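Local coordinates for putative short-chain dehydrogenase/reductase (Burkholderia xenovorans, PDB 5IZ4), which is a putative oxidoreductase of the short-chain dehydrogenase/reductase family that binds ADP in its nucleotide pocket and may reduce 3-oxoacyl-[acyl-carrier-protein], at the interface of chains A and B. Coordinates in Å, arbitrary orientation; residue numbers count along the deposited sequence, not the author numbering. Chains: chain A/B, Putative short-chain dehydrogenase/reductase.

The interface of chains A and B. Residues chain A 232, 234, 236, 240, 264; chain B 253-254.
B:Pro253 sets the CB-CG edge of its ring against one face of the guanidinium of A:Arg234, with CB 3.7 Å above the plane and over its centre, while B:Ala254 lays its methyl over the polar cluster alongside. This patch belongs to the two-fold symmetric interface between chains A and B, two copies in a four-chain assembly; SDR enzymes commonly form tetramers, so the contact is probably biological.

The tight part is where these two residues press on a surface of chain A that its own hydrogen bonds hold rigid. A:Arg234 grips A:Glu240, on helix 238-250, end-on: NH2 forms a salt bridge to carboxylate OE2 at 2.6 Å, and NH1 hydrogen-bonds OE1 on its syn side but 32° out of the carboxylate plane. Both acceptors lie near the guanidinium plane, but OE2 is met from above its carboxylate plane, 53° out, so the two flat groups are not coplanar. NH1 also donates to the amide oxygen OD1 of A:Asn264, in the carbonyl plane on a lone pair, at 2.9 Å. Partners at its edge thus fix the guanidinium's rotation and keep a face turned to the proline. The bend at chi3 (-61°) swings the end of the arginine chain towards the carboxylate, whose CD also touches B:Pro253 CG. On the other face of the carboxylate from NH1, the hydroxyl OG of A:Ser236 donates to OE1, and OG in turn accepts from ND2 of A:Asn264. The methyl CB of B:Ala254 caps this closed ring of polar groups, 3.3 Å from A:Ser236 OG and 3.6 Å from A:Arg234 NH1.

Direct polar contact across the chains runs through backbone: A:Asn264 N donates to B:Ala254 O at 2.8 Å, on a lone pair in the carbonyl plane. Beside it, A:Leu232 adds a slight touch, CD1 against the carbonyl oxygen of B:Pro253.

The looser side lies at A:Glu240 OE1, where water takes the place of direct polar contact: water 1 bridges the chains, 3.0 Å from B:Ala254 N and 3.2 Å from A:Glu240 OE1.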
loop_
_atom_site.group_PDB
_atom_site.type_symbol
_atom_site.label_atom_id
_atom_site.label_comp_id
_atom_site.label_asym_id
_atom_site.label_seq_id
_atom_site.Cartn_x
_atom_site.Cartn_y
_atom_site.Cartn_z
ATOM N N LEU A 232 -19.227 8.266 2.418
ATOM C CA LEU A 232 -20.444 7.510 2.710
ATOM C C LEU A 232 -21.431 8.287 3.579
ATOM O O LEU A 232 -22.503 7.753 3.893
ATOM C CB LEU A 232 -20.089 6.168 3.365
ATOM C CG LEU A 232 -19.350 5.212 2.412
ATOM C CD1 LEU A 232 -19.225 3.809 3.012
ATOM C CD2 LEU A 232 -20.045 5.170 1.029
ATOM N N ARG A 234 -21.760 9.235 6.701
ATOM C CA ARG A 234 -22.156 8.568 7.934
ATOM C C ARG A 234 -20.923 8.423 8.811
ATOM O O ARG A 234 -19.788 8.607 8.360
ATOM C CB ARG A 234 -22.760 7.183 7.660
ATOM C CG ARG A 234 -21.717 6.194 7.130
ATOM C CD ARG A 234 -22.324 4.876 6.660
ATOM N NE ARG A 234 -23.020 4.158 7.737
ATOM C CZ ARG A 234 -22.422 3.351 8.615
ATOM N NH1 ARG A 234 -21.106 3.159 8.580
ATOM N NH2 ARG A 234 -23.144 2.741 9.547
ATOM N N SER A 236 -19.394 5.446 11.829
ATOM C CA SER A 236 -19.574 4.070 12.278
ATOM C C SER A 236 -20.047 4.033 13.724
ATOM O O SER A 236 -19.738 4.918 14.522
ATOM C CB SER A 236 -18.270 3.274 12.165
ATOM O OG SER A 236 -17.921 3.059 10.812
ATOM N N GLU A 240 -20.563 -2.212 14.256
ATOM C CA GLU A 240 -20.033 -2.552 12.931
ATOM C C GLU A 240 -18.612 -3.089 13.020
ATOM O O GLU A 240 -18.208 -3.967 12.247
ATOM C CB GLU A 240 -20.030 -1.326 12.019
ATOM C CG GLU A 240 -21.345 -0.625 11.831
ATOM C CD GLU A 240 -21.142 0.770 11.275
ATOM O OE1 GLU A 240 -20.146 0.973 10.548
ATOM O OE2 GLU A 240 -21.953 1.668 11.589
ATOM N N ASN A 264 -15.673 4.570 6.146
ATOM C CA ASN A 264 -16.732 5.336 5.491
ATOM C C ASN A 264 -16.220 6.122 4.286
ATOM O O ASN A 264 -16.782 7.158 3.922
ATOM C CB ASN A 264 -17.427 6.244 6.509
ATOM C CG ASN A 264 -18.131 5.435 7.570
ATOM O OD1 ASN A 264 -19.048 4.682 7.257
ATOM N ND2 ASN A 264 -17.669 5.531 8.818
ATOM N N PRO B 253 -21.347 -1.554 6.397
ATOM C CA PRO B 253 -21.796 -0.256 5.863
ATOM C C PRO B 253 -20.710 0.809 5.814
ATOM O O PRO B 253 -20.924 1.843 5.169
ATOM C CB PRO B 253 -22.920 0.151 6.820
ATOM C CG PRO B 253 -22.580 -0.545 8.111
ATOM C CD PRO B 253 -21.993 -1.872 7.686
ATOM N N ALA B 254 -19.566 0.613 6.472
ATOM C CA ALA B 254 -18.502 1.602 6.422
ATOM C C ALA B 254 -17.413 1.267 5.417
ATOM O O ALA B 254 -16.488 2.063 5.255
ATOM C CB ALA B 254 -17.859 1.776 7.807
HETATM O O HOH W 1 -18.797 -1.258 8.636
#